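Local structure of conserved Protein MTH1675 (Methanothermobacter thermautotrophicus, 1T57) at residues Asp48-Arg53 with Asp165-Ala170; Ile52-Val57 with Glu73-Ser78; Ala181-Pro186 with Arg196-Ile201. The protein is of unknown biochemical function but binds flavin mononucleotide and magnesium ions and contains a pyruvate kinase-like alpha/beta domain. All blocks are in the same frame, centred on the assembly; numbering follows the deposited sequence.

Contact 1 (Asp48-Arg53 with Asp165-Ala170); sequences DQLGIR and DEEVIA
The carboxylate of E167, the flat group of this contact, meets I52 and L50 on one side and a water on the other. I52 CD1 comes within 4.0 Å of E167 OE1, and L50 CD1 lies more distantly on the same side of the plane. From the opposite side, well off the plane, the water donates to OE1 at 2.8 Å and, more loosely, to L50 O at 3.2 Å. OE2 forms a salt bridge with R205 of the second subunit. Next to the carboxylate, I52 and I169 cross at about a right angle, I52 CG2 pressing on I169 CG1 at 3.5 Å. With CG1 of I52 set beside the backbone N (chi1 -79°), both branches bear on I169 CG1 from the same side, CD1 at 4.0 Å. G51, the C' residue of a Schellman motif, ends helix 36-50 and turns the chain so that I52 faces the sheet. Cutting I52 back to an alanine would probably leave a gap over I169 CG1 and strip the E167 carboxylate of its nearest methyl neighbour. No direct hydrogen bond joins the segments: apolar packing and a single water do the work, while the arginine probably keeps E167 charged.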
ATOM      1  N   ASP A  48     -17.726  37.970  -8.816  1.00 51.42           N
ATOM      2  CA  ASP A  48     -17.767  39.200  -9.615  1.00 56.68           C
ATOM      3  C   ASP A  48     -16.336  39.690  -9.823  1.00 54.32           C
ATOM      4  O   ASP A  48     -15.910  39.974 -10.948  1.00 51.51           O
ATOM      5  CB  ASP A  48     -18.550  40.286  -8.880  1.00 62.09           C
ATOM      6  CG  ASP A  48     -20.024  39.974  -8.788  1.00 70.08           C
ATOM      7  OD1 ASP A  48     -20.712  40.608  -7.953  1.00 73.57           O
ATOM      8  OD2 ASP A  48     -20.492  39.103  -9.559  1.00 77.19           O
ATOM      9  N   GLN A  49     -15.608  39.785  -8.713  1.00 54.56           N
ATOM     10  CA  GLN A  49     -14.234  40.250  -8.737  1.00 58.30           C
ATOM     11  C   GLN A  49     -13.379  39.550  -9.774  1.00 57.51           C
ATOM     12  O   GLN A  49     -12.643  40.202 -10.514  1.00 57.76           O
ATOM     13  CB  GLN A  49     -13.597  40.096  -7.349  1.00 62.31           C
ATOM     14  CG  GLN A  49     -14.238  40.988  -6.283  1.00 67.91           C
ATOM     15  CD  GLN A  49     -13.499  40.964  -4.955  1.00 70.73           C
ATOM     16  OE1 GLN A  49     -13.979  41.510  -3.959  1.00 70.22           O
ATOM     17  NE2 GLN A  49     -12.322  40.343  -4.936  1.00 72.18           N
ATOM     18  N   LEU A  50     -13.486  38.230  -9.853  1.00 54.74           N
ATOM     19  CA  LEU A  50     -12.657  37.491 -10.794  1.00 52.04           C
ATOM     20  C   LEU A  50     -13.334  37.120 -12.100  1.00 51.83           C
ATOM     21  O   LEU A  50     -12.668  36.658 -13.019  1.00 52.98           O
ATOM     22  CB  LEU A  50     -12.133  36.210 -10.137  1.00 45.58           C
ATOM     23  CG  LEU A  50     -11.274  36.222  -8.875  1.00 38.28           C
ATOM     24  CD1 LEU A  50     -11.378  34.850  -8.283  1.00 38.61           C
ATOM     25  CD2 LEU A  50      -9.810  36.557  -9.140  1.00 30.73           C
ATOM     26  N   GLY A  51     -14.645  37.296 -12.199  1.00 52.36           N
ATOM     27  CA  GLY A  51     -15.303  36.904 -13.437  1.00 54.52           C
ATOM     28  C   GLY A  51     -15.345  35.380 -13.585  1.00 56.70           C
ATOM     29  O   GLY A  51     -14.907  34.802 -14.589  1.00 53.14           O
ATOM     30  N   ILE A  52     -15.886  34.725 -12.566  1.00 53.38           N
ATOM     31  CA  ILE A  52     -15.999  33.278 -12.552  1.00 55.32           C
ATOM     32  C   ILE A  52     -17.472  32.939 -12.691  1.00 56.78           C
ATOM     33  O   ILE A  52     -18.309  33.564 -12.048  1.00 56.99           O
ATOM     34  CB  ILE A  52     -15.406  32.713 -11.220  1.00 52.03           C
ATOM     35  CG1 ILE A  52     -13.881  32.689 -11.333  1.00 46.08           C
ATOM     36  CG2 ILE A  52     -15.977  31.335 -10.889  1.00 41.26           C
ATOM     37  CD1 ILE A  52     -13.149  32.504 -10.010  1.00 41.05           C
ATOM     38  N   ARG A  53     -17.786  31.970 -13.546  1.00 62.84           N
ATOM     39  CA  ARG A  53     -19.172  31.583 -13.756  1.00 69.01           C
ATOM     40  C   ARG A  53     -19.427  30.091 -13.561  1.00 65.90           C
ATOM     41  O   ARG A  53     -20.501  29.592 -13.907  1.00 62.23           O
ATOM     42  CB  ARG A  53     -19.634  32.000 -15.152  1.00 84.92           C
ATOM     43  CG  ARG A  53     -19.402  30.963 -16.247  1.00108.51           C
ATOM     44  CD  ARG A  53     -19.985  31.444 -17.578  1.00126.76           C
ATOM     45  NE  ARG A  53     -20.015  30.388 -18.588  1.00140.46           N
ATOM     46  CZ  ARG A  53     -20.352  30.574 -19.863  1.00145.93           C
ATOM     47  NH1 ARG A  53     -20.693  31.781 -20.298  1.00146.55           N
ATOM     48  NH2 ARG A  53     -20.333  29.552 -20.710  1.00153.86           N
ATOM     49  N   ASP A 165     -10.135  23.325 -17.338  1.00 51.85           N
ATOM     50  CA  ASP A 165      -9.519  24.345 -18.175  1.00 55.47           C
ATOM     51  C   ASP A 165      -9.313  25.636 -17.401  1.00 56.29           C
ATOM     52  O   ASP A 165      -8.196  26.120 -17.278  1.00 60.58           O
ATOM     53  CB  ASP A 165     -10.458  24.634 -19.357  1.00 59.25           C
ATOM     54  CG  ASP A 165      -9.738  24.714 -20.694  1.00 61.56           C
ATOM     55  OD1 ASP A 165     -10.331  25.213 -21.687  1.00 60.62           O
ATOM     56  OD2 ASP A 165      -8.581  24.266 -20.753  1.00 67.08           O
ATOM     57  N   GLU A 166     -10.409  26.180 -16.883  1.00 58.41           N
ATOM     58  CA  GLU A 166     -10.397  27.445 -16.161  1.00 61.08           C
ATOM     59  C   GLU A 166     -10.671  27.383 -14.652  1.00 59.93           C
ATOM     60  O   GLU A 166     -10.723  26.315 -14.056  1.00 58.63           O
ATOM     61  CB  GLU A 166     -11.398  28.385 -16.831  1.00 62.40           C
ATOM     62  CG  GLU A 166     -12.726  27.713 -17.113  1.00 67.41           C
ATOM     63  CD  GLU A 166     -13.575  28.428 -18.171  1.00 71.52           C
ATOM     64  OE1 GLU A 166     -14.213  29.456 -17.847  1.00 73.86           O
ATOM     65  OE2 GLU A 166     -13.597  27.962 -19.334  1.00 71.51           O
ATOM     66  N   GLU A 167     -10.840  28.553 -14.045  1.00 52.74           N
ATOM     67  CA  GLU A 167     -11.072  28.635 -12.623  1.00 45.57           C
ATOM     68  C   GLU A 167     -12.528  28.439 -12.263  1.00 44.32           C
ATOM     69  O   GLU A 167     -13.419  28.766 -13.041  1.00 44.24           O
ATOM     70  CB  GLU A 167     -10.570  29.966 -12.079  1.00 45.03           C
ATOM     71  CG  GLU A 167      -9.099  30.178 -12.336  1.00 45.12           C
ATOM     72  CD  GLU A 167      -8.533  31.352 -11.563  1.00 43.95           C
ATOM     73  OE1 GLU A 167      -9.299  32.277 -11.209  1.00 42.91           O
ATOM     74  OE2 GLU A 167      -7.312  31.355 -11.319  1.00 44.19           O
ATOM     75  N   VAL A 168     -12.741  27.905 -11.064  1.00 38.26           N
ATOM     76  CA  VAL A 168     -14.058  27.595 -10.539  1.00 35.03           C
ATOM     77  C   VAL A 168     -14.075  27.872  -9.035  1.00 33.78           C
ATOM     78  O   VAL A 168     -13.024  27.868  -8.383  1.00 37.58           O
ATOM     79  CB  VAL A 168     -14.383  26.084 -10.748  1.00 33.74           C
ATOM     80  CG1 VAL A 168     -15.772  25.772 -10.252  1.00 32.26           C
ATOM     81  CG2 VAL A 168     -14.232  25.706 -12.210  1.00 31.19           C
ATOM     82  N   ILE A 169     -15.253  28.118  -8.479  1.00 27.83           N
ATOM     83  CA  ILE A 169     -15.344  28.356  -7.043  1.00 34.66           C
ATOM     84  C   ILE A 169     -15.957  27.082  -6.467  1.00 34.88           C
ATOM     85  O   ILE A 169     -17.051  26.713  -6.878  1.00 30.96           O
ATOM     86  CB  ILE A 169     -16.267  29.563  -6.719  1.00 35.21           C
ATOM     87  CG1 ILE A 169     -15.729  30.841  -7.400  1.00 36.60           C
ATOM     88  CG2 ILE A 169     -16.381  29.738  -5.211  1.00 29.80           C
ATOM     89  CD1 ILE A 169     -15.210  31.948  -6.431  1.00 34.75           C
ATOM     90  N   ALA A 170     -15.249  26.410  -5.552  1.00 33.42           N
ATOM     91  CA  ALA A 170     -15.733  25.169  -4.927  1.00 35.55           C
ATOM     92  C   ALA A 170     -16.254  25.462  -3.522  1.00 31.19           C
ATOM     93  O   ALA A 170     -15.601  26.157  -2.766  1.00 25.25           O
ATOM     94  CB  ALA A 170     -14.607  24.145  -4.861  1.00 36.45           C
TER
HETATM   95  O   HOH W   1     -10.617  34.225 -12.720  1.00 47.09           O

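Contact 2 (Ile52-Val57 with Glu73-Ser78)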
ATOM      1  N   ILE A  52     -15.886  34.725 -12.566  1.00 53.38           N
ATOM      2  CA  ILE A  52     -15.999  33.278 -12.552  1.00 55.32           C
ATOM      3  C   ILE A  52     -17.472  32.939 -12.691  1.00 56.78           C
ATOM      4  O   ILE A  52     -18.309  33.564 -12.048  1.00 56.99           O
ATOM      5  CB  ILE A  52     -15.406  32.713 -11.220  1.00 52.03           C
ATOM      6  CG1 ILE A  52     -13.881  32.689 -11.333  1.00 46.08           C
ATOM      7  CG2 ILE A  52     -15.977  31.335 -10.889  1.00 41.26           C
ATOM      8  CD1 ILE A  52     -13.149  32.504 -10.010  1.00 41.05           C
ATOM      9  N   ARG A  53     -17.786  31.970 -13.546  1.00 62.84           N
ATOM     10  CA  ARG A  53     -19.172  31.583 -13.756  1.00 69.01           C
ATOM     11  C   ARG A  53     -19.427  30.091 -13.561  1.00 65.90           C
ATOM     12  O   ARG A  53     -20.501  29.592 -13.907  1.00 62.23           O
ATOM     13  CB  ARG A  53     -19.634  32.000 -15.152  1.00 84.92           C
ATOM     14  CG  ARG A  53     -19.402  30.963 -16.247  1.00108.51           C
ATOM     15  CD  ARG A  53     -19.985  31.444 -17.578  1.00126.76           C
ATOM     16  NE  ARG A  53     -20.015  30.388 -18.588  1.00140.46           N
ATOM     17  CZ  ARG A  53     -20.352  30.574 -19.863  1.00145.93           C
ATOM     18  NH1 ARG A  53     -20.693  31.781 -20.298  1.00146.55           N
ATOM     19  NH2 ARG A  53     -20.333  29.552 -20.710  1.00153.86           N
ATOM     20  N   ASN A  54     -18.441  29.390 -13.002  1.00 60.03           N
ATOM     21  CA  ASN A  54     -18.551  27.955 -12.726  1.00 53.76           C
ATOM     22  C   ASN A  54     -18.513  27.660 -11.209  1.00 50.34           C
ATOM     23  O   ASN A  54     -17.554  28.008 -10.506  1.00 42.88           O
ATOM     24  CB  ASN A  54     -17.427  27.211 -13.440  1.00 56.14           C
ATOM     25  CG  ASN A  54     -17.650  27.126 -14.947  1.00 58.70           C
ATOM     26  OD1 ASN A  54     -18.511  26.360 -15.427  1.00 60.12           O
ATOM     27  ND2 ASN A  54     -16.880  27.919 -15.705  1.00 54.85           N
ATOM     28  N   PHE A  55     -19.566  27.029 -10.694  1.00 50.72           N
ATOM     29  CA  PHE A  55     -19.613  26.729  -9.267  1.00 47.24           C
ATOM     30  C   PHE A  55     -19.970  25.287  -8.989  1.00 45.08           C
ATOM     31  O   PHE A  55     -20.977  24.800  -9.471  1.00 37.85           O
ATOM     32  CB  PHE A  55     -20.656  27.606  -8.551  1.00 49.88           C
ATOM     33  CG  PHE A  55     -20.437  29.083  -8.685  1.00 54.60           C
ATOM     34  CD1 PHE A  55     -20.847  29.769  -9.822  1.00 54.15           C
ATOM     35  CD2 PHE A  55     -19.812  29.790  -7.668  1.00 53.84           C
ATOM     36  CE1 PHE A  55     -20.644  31.158  -9.937  1.00 53.19           C
ATOM     37  CE2 PHE A  55     -19.607  31.162  -7.775  1.00 53.15           C
ATOM     38  CZ  PHE A  55     -20.016  31.845  -8.914  1.00 51.01           C
ATOM     39  N   VAL A  56     -19.154  24.607  -8.197  1.00 40.13           N
ATOM     40  CA  VAL A  56     -19.481  23.240  -7.847  1.00 38.45           C
ATOM     41  C   VAL A  56     -19.759  23.265  -6.353  1.00 37.02           C
ATOM     42  O   VAL A  56     -18.937  23.765  -5.580  1.00 41.12           O
ATOM     43  CB  VAL A  56     -18.341  22.283  -8.157  1.00 40.34           C
ATOM     44  CG1 VAL A  56     -17.055  22.732  -7.445  1.00 35.71           C
ATOM     45  CG2 VAL A  56     -18.754  20.871  -7.759  1.00 36.36           C
ATOM     46  N   VAL A  57     -20.908  22.738  -5.941  1.00 33.14           N
ATOM     47  CA  VAL A  57     -21.280  22.781  -4.527  1.00 35.25           C
ATOM     48  C   VAL A  57     -21.813  21.496  -3.956  1.00 30.15           C
ATOM     49  O   VAL A  57     -22.684  20.871  -4.539  1.00 27.78           O
ATOM     50  CB  VAL A  57     -22.377  23.827  -4.261  1.00 32.87           C
ATOM     51  CG1 VAL A  57     -22.546  24.031  -2.773  1.00 33.32           C
ATOM     52  CG2 VAL A  57     -22.038  25.111  -4.936  1.00 44.71           C
ATOM     53  N   GLU A  73     -24.828  33.595 -10.723  1.00 56.93           N
ATOM     54  CA  GLU A  73     -25.349  33.194 -12.012  1.00 63.63           C
ATOM     55  C   GLU A  73     -24.260  32.480 -12.813  1.00 65.47           C
ATOM     56  O   GLU A  73     -23.063  32.732 -12.616  1.00 63.55           O
ATOM     57  CB  GLU A  73     -25.862  34.424 -12.766  1.00 75.24           C
ATOM     58  CG  GLU A  73     -26.986  35.169 -12.041  1.00 93.05           C
ATOM     59  CD  GLU A  73     -27.525  36.347 -12.838  1.00103.85           C
ATOM     60  OE1 GLU A  73     -27.778  36.166 -14.051  1.00109.19           O
ATOM     61  OE2 GLU A  73     -27.702  37.442 -12.251  1.00110.00           O
ATOM     62  N   GLY A  74     -24.681  31.584 -13.706  1.00 62.01           N
ATOM     63  CA  GLY A  74     -23.743  30.833 -14.523  1.00 60.46           C
ATOM     64  C   GLY A  74     -23.986  29.344 -14.355  1.00 61.87           C
ATOM     65  O   GLY A  74     -25.101  28.916 -14.036  1.00 63.71           O
ATOM     66  N   ASN A  75     -22.955  28.536 -14.558  1.00 59.83           N
ATOM     67  CA  ASN A  75     -23.144  27.106 -14.405  1.00 57.00           C
ATOM     68  C   ASN A  75     -22.947  26.664 -12.969  1.00 56.46           C
ATOM     69  O   ASN A  75     -21.844  26.736 -12.430  1.00 55.51           O
ATOM     70  CB  ASN A  75     -22.188  26.321 -15.287  1.00 55.24           C
ATOM     71  CG  ASN A  75     -22.539  24.855 -15.327  1.00 52.70           C
ATOM     72  OD1 ASN A  75     -21.671  23.999 -15.264  1.00 50.91           O
ATOM     73  ND2 ASN A  75     -23.828  24.561 -15.431  1.00 53.12           N
ATOM     74  N   ILE A  76     -24.024  26.195 -12.356  1.00 57.02           N
ATOM     75  CA  ILE A  76     -23.956  25.702 -10.993  1.00 57.22           C
ATOM     76  C   ILE A  76     -24.182  24.210 -11.017  1.00 56.47           C
ATOM     77  O   ILE A  76     -25.130  23.730 -11.631  1.00 56.26           O
ATOM     78  CB  ILE A  76     -25.035  26.279 -10.102  1.00 55.10           C
ATOM     79  CG1 ILE A  76     -24.865  27.781  -9.960  1.00 49.64           C
ATOM     80  CG2 ILE A  76     -24.965  25.606  -8.743  1.00 61.15           C
ATOM     81  CD1 ILE A  76     -25.822  28.376  -8.956  1.00 45.54           C
ATOM     82  N   VAL A  77     -23.313  23.477 -10.336  1.00 51.48           N
ATOM     83  CA  VAL A  77     -23.444  22.042 -10.277  1.00 53.17           C
ATOM     84  C   VAL A  77     -23.470  21.679  -8.805  1.00 47.39           C
ATOM     85  O   VAL A  77     -22.598  22.061  -8.034  1.00 43.62           O
ATOM     86  CB  VAL A  77     -22.280  21.322 -11.046  1.00 55.06           C
ATOM     87  CG1 VAL A  77     -20.960  21.939 -10.688  1.00 57.89           C
ATOM     88  CG2 VAL A  77     -22.262  19.847 -10.721  1.00 56.18           C
ATOM     89  N   SER A  78     -24.521  20.962  -8.436  1.00 43.38           N
ATOM     90  CA  SER A  78     -24.742  20.517  -7.080  1.00 38.29           C
ATOM     91  C   SER A  78     -24.513  19.016  -7.051  1.00 37.46           C
ATOM     92  O   SER A  78     -25.129  18.265  -7.832  1.00 28.92           O
ATOM     93  CB  SER A  78     -26.183  20.832  -6.662  1.00 43.44           C
ATOM     94  OG  SER A  78     -26.456  20.474  -5.313  1.00 46.76           O
TER
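F55 lies against the backbone of the neighbouring strand, and its side chain can be followed outward from the sheet. CB sits 4.4 Å from I76 CG1 on the same face. CG stands beside the backbone N (chi1 -58°), which swings the ring back toward the start of the strands. There CD1 passes N75 O at 4.1 Å and CE1 reaches E73 O at 3.9 Å, both oxygens near the ring plane at its edge, while CD2, across the ring from CD1, packs against I169. Four backbone bonds join the parallel strands: N75 N to R53 O at 2.7 Å is the most bent, whereas F55 N to N75 O, V77 N to F55 O and V57 N to V77 O run straighter. On the other face V56 and V77 point the same way side by side. V77 CG1, placed between its own N and carbonyl carbon (chi1 46°), is pushed close in, 3.5 Å from V56 CA. The amides of N54 and N75 are nearly perpendicular, 84° apart, with N54 OD1 against N75 CB at 3.7 Å; N75 ND2 turns away to N107. At G74 any CB would collide with R53 O. Such neighbouring parallel strands, joined through helix 63-69, form a beta-alpha-beta unit; A58 at the C-terminal end of its first strand, and S59 to G62 and T64 after it, bind FMN, while E63 binds magnesium.

Contact 3 (Ala181-Pro186 with Arg196-Ile201); sequences ALVLTP and RIHEVI
A beta hairpin with a classic bulge joins A181-P186 to R196-I201, H198 and E199 together facing V183. V183 O takes two bonds: H198 N approaches nearly along the carbonyl direction at 2.7 Å, and E199 N comes in on a lone pair at 3.2 Å. V183 N returns a bond to E199 O at 2.8 Å. Nearer the hairpin loop T185 and R196 form a hydrogen-bonded pair, T185 N lying 2.9 Å from R196 O; at the far end I201 N makes only a weak bond to A181 O. On one face L182 spreads its two methyls: CD1 lies 3.9 Å from V200 CG1, their side chains pointing the same way, while CD2 rests 4.0 Å from I197 CD1. On the other face V183 packs CB to CB with E199. With CG1 of V183 anti to its N (chi1 164°), CG2 lies beside the N and meets I201 CD1 at 3.7 Å, the two side chains crossing at about a right angle. The buried carboxylate of E199 is shared by K23, R46 and R205 of the second subunit. R196 reaches the same neighbour, bonding to the backbone oxygens of its P206 and R140, the nearest atom of the R196 side chain being about 4 Å from a bound magnesium ion. The extra residue twists an antiparallel pair, as classic bulges do, here within a hairpin that borders a subunit interface.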
ATOM      1  N   ALA A 181     -15.008  27.698   1.081  1.00 29.11           N
ATOM      2  CA  ALA A 181     -15.180  27.964  -0.344  1.00 31.17           C
ATOM      3  C   ALA A 181     -13.801  28.227  -0.862  1.00 24.72           C
ATOM      4  O   ALA A 181     -13.046  28.976  -0.255  1.00 25.91           O
ATOM      5  CB  ALA A 181     -16.073  29.171  -0.574  1.00 22.43           C
ATOM      6  N   LEU A 182     -13.474  27.611  -1.986  1.00 29.13           N
ATOM      7  CA  LEU A 182     -12.153  27.757  -2.569  1.00 32.93           C
ATOM      8  C   LEU A 182     -12.213  28.205  -4.024  1.00 32.46           C
ATOM      9  O   LEU A 182     -13.236  28.045  -4.676  1.00 35.09           O
ATOM     10  CB  LEU A 182     -11.401  26.420  -2.456  1.00 30.45           C
ATOM     11  CG  LEU A 182     -10.366  26.185  -1.339  1.00 31.83           C
ATOM     12  CD1 LEU A 182     -10.873  26.546   0.026  1.00 23.80           C
ATOM     13  CD2 LEU A 182     -10.005  24.721  -1.361  1.00 27.82           C
ATOM     14  N   VAL A 183     -11.119  28.795  -4.503  1.00 29.04           N
ATOM     15  CA  VAL A 183     -11.000  29.211  -5.891  1.00 26.54           C
ATOM     16  C   VAL A 183      -9.940  28.277  -6.448  1.00 27.22           C
ATOM     17  O   VAL A 183      -8.782  28.276  -6.027  1.00 16.75           O
ATOM     18  CB  VAL A 183     -10.545  30.649  -6.011  1.00 34.76           C
ATOM     19  CG1 VAL A 183     -10.068  30.930  -7.418  1.00 39.41           C
ATOM     20  CG2 VAL A 183     -11.710  31.555  -5.668  1.00 40.89           C
ATOM     21  N   LEU A 184     -10.336  27.448  -7.393  1.00 30.82           N
ATOM     22  CA  LEU A 184      -9.393  26.481  -7.909  1.00 33.40           C
ATOM     23  C   LEU A 184      -9.657  26.106  -9.341  1.00 32.23           C
ATOM     24  O   LEU A 184     -10.652  26.520  -9.955  1.00 33.11           O
ATOM     25  CB  LEU A 184      -9.454  25.226  -7.036  1.00 33.34           C
ATOM     26  CG  LEU A 184     -10.867  24.638  -6.860  1.00 34.94           C
ATOM     27  CD1 LEU A 184     -11.412  24.084  -8.205  1.00 27.49           C
ATOM     28  CD2 LEU A 184     -10.848  23.541  -5.789  1.00 21.30           C
ATOM     29  N   THR A 185      -8.751  25.294  -9.857  1.00 31.75           N
ATOM     30  CA  THR A 185      -8.843  24.798 -11.216  1.00 31.78           C
ATOM     31  C   THR A 185      -8.952  23.285 -11.085  1.00 30.15           C
ATOM     32  O   THR A 185      -7.993  22.605 -10.697  1.00 26.70           O
ATOM     33  CB  THR A 185      -7.575  25.163 -12.053  1.00 37.98           C
ATOM     34  OG1 THR A 185      -7.546  26.575 -12.312  1.00 36.20           O
ATOM     35  CG2 THR A 185      -7.583  24.427 -13.373  1.00 40.87           C
ATOM     36  N   PRO A 186     -10.130  22.735 -11.390  1.00 29.76           N
ATOM     37  CA  PRO A 186     -10.295  21.287 -11.283  1.00 26.14           C
ATOM     38  C   PRO A 186      -9.312  20.524 -12.149  1.00 30.98           C
ATOM     39  O   PRO A 186      -8.563  21.107 -12.956  1.00 31.48           O
ATOM     40  CB  PRO A 186     -11.736  21.075 -11.735  1.00 24.90           C
ATOM     41  CG  PRO A 186     -12.409  22.334 -11.254  1.00 32.05           C
ATOM     42  CD  PRO A 186     -11.419  23.385 -11.689  1.00 34.31           C
ATOM     43  N   ARG A 196      -5.298  22.609  -8.936  1.00 25.25           N
ATOM     44  CA  ARG A 196      -4.627  23.751  -8.338  1.00 30.41           C
ATOM     45  C   ARG A 196      -5.544  24.554  -7.441  1.00 37.47           C
ATOM     46  O   ARG A 196      -6.665  24.908  -7.839  1.00 38.49           O
ATOM     47  CB  ARG A 196      -4.027  24.683  -9.427  1.00 25.34           C
ATOM     48  CG  ARG A 196      -3.003  24.038 -10.380  1.00 17.07           C
ATOM     49  CD  ARG A 196      -1.808  23.432  -9.578  1.00 19.64           C
ATOM     50  NE  ARG A 196      -1.176  24.404  -8.670  1.00 17.76           N
ATOM     51  CZ  ARG A 196      -0.330  24.076  -7.682  1.00 22.03           C
ATOM     52  NH1 ARG A 196      -0.004  22.806  -7.467  1.00 17.35           N
ATOM     53  NH2 ARG A 196       0.180  25.008  -6.888  1.00 19.99           N
ATOM     54  N   ILE A 197      -5.062  24.833  -6.228  1.00 26.82           N
ATOM     55  CA  ILE A 197      -5.826  25.617  -5.294  1.00 33.33           C
ATOM     56  C   ILE A 197      -5.261  27.032  -5.343  1.00 29.72           C
ATOM     57  O   ILE A 197      -4.107  27.271  -4.997  1.00 28.21           O
ATOM     58  CB  ILE A 197      -5.753  25.005  -3.883  1.00 29.99           C
ATOM     59  CG1 ILE A 197      -6.481  23.653  -3.905  1.00 25.79           C
ATOM     60  CG2 ILE A 197      -6.382  25.955  -2.859  1.00 24.82           C
ATOM     61  CD1 ILE A 197      -6.582  22.970  -2.571  1.00 26.04           C
ATOM     62  N   HIS A 198      -6.101  27.962  -5.771  1.00 29.76           N
ATOM     63  CA  HIS A 198      -5.708  29.365  -5.923  1.00 36.35           C
ATOM     64  C   HIS A 198      -5.985  30.332  -4.746  1.00 30.17           C
ATOM     65  O   HIS A 198      -5.059  30.950  -4.213  1.00 35.05           O
ATOM     66  CB  HIS A 198      -6.338  29.894  -7.219  1.00 38.68           C
ATOM     67  CG  HIS A 198      -5.969  29.099  -8.440  1.00 40.26           C
ATOM     68  ND1 HIS A 198      -6.882  28.774  -9.420  1.00 42.10           N
ATOM     69  CD2 HIS A 198      -4.775  28.608  -8.860  1.00 38.05           C
ATOM     70  CE1 HIS A 198      -6.270  28.122 -10.396  1.00 37.58           C
ATOM     71  NE2 HIS A 198      -4.994  28.008 -10.080  1.00 42.79           N
ATOM     72  N   GLU A 199      -7.246  30.455  -4.330  1.00 35.90           N
ATOM     73  CA  GLU A 199      -7.611  31.342  -3.218  1.00 34.14           C
ATOM     74  C   GLU A 199      -8.579  30.701  -2.231  1.00 32.84           C
ATOM     75  O   GLU A 199      -9.444  29.907  -2.610  1.00 31.44           O
ATOM     76  CB  GLU A 199      -8.267  32.621  -3.750  1.00 36.63           C
ATOM     77  CG  GLU A 199      -7.352  33.545  -4.505  1.00 39.80           C
ATOM     78  CD  GLU A 199      -8.123  34.588  -5.293  1.00 43.87           C
ATOM     79  OE1 GLU A 199      -9.136  35.103  -4.783  1.00 41.49           O
ATOM     80  OE2 GLU A 199      -7.707  34.908  -6.425  1.00 49.67           O
ATOM     81  N   VAL A 200      -8.442  31.051  -0.956  1.00 36.56           N
ATOM     82  CA  VAL A 200      -9.359  30.529   0.053  1.00 29.75           C
ATOM     83  C   VAL A 200     -10.292  31.691   0.420  1.00 37.71           C
ATOM     84  O   VAL A 200      -9.904  32.603   1.147  1.00 39.05           O
ATOM     85  CB  VAL A 200      -8.609  30.037   1.305  1.00 32.28           C
ATOM     86  CG1 VAL A 200      -9.608  29.425   2.313  1.00 22.50           C
ATOM     87  CG2 VAL A 200      -7.554  29.028   0.911  1.00 26.79           C
ATOM     88  N   ILE A 201     -11.515  31.674  -0.101  1.00 34.07           N
ATOM     89  CA  ILE A 201     -12.469  32.740   0.188  1.00 32.63           C
ATOM     90  C   ILE A 201     -12.851  32.746   1.665  1.00 33.40           C
ATOM     91  O   ILE A 201     -12.954  33.798   2.273  1.00 36.06           O
ATOM     92  CB  ILE A 201     -13.731  32.577  -0.662  1.00 30.25           C
ATOM     93  CG1 ILE A 201     -13.345  32.570  -2.143  1.00 29.78           C
ATOM     94  CG2 ILE A 201     -14.678  33.702  -0.395  1.00 32.75           C
ATOM     95  CD1 ILE A 201     -14.316  31.879  -3.071  1.00 25.33           C
TER

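Overall arrangement
Strand 168-172, between strands 54-58 and 180-185, ties the three contacts into one mixed sheet. Contacts 1 and 2 share I52 and R53, with centres 9 Å apart; probable hydrogen bonds run from I169 N to N54 O (3.1 Å) and from V56 N to I169 O (3.3 Å). Contact 1 is equally close to contact 3, through probable hydrogen bonds L182 N to A170 O and V168 N to L184 O, both 2.7 Å. Contacts 2 and 3, centres 13 Å apart, do not touch. Contact 2 is nearer the flavin, the V57 side chain lying about 7 Å from FMN; contacts 1 and 3 adjoin the second subunit, with the R196 side chain about 4 Å from magnesium.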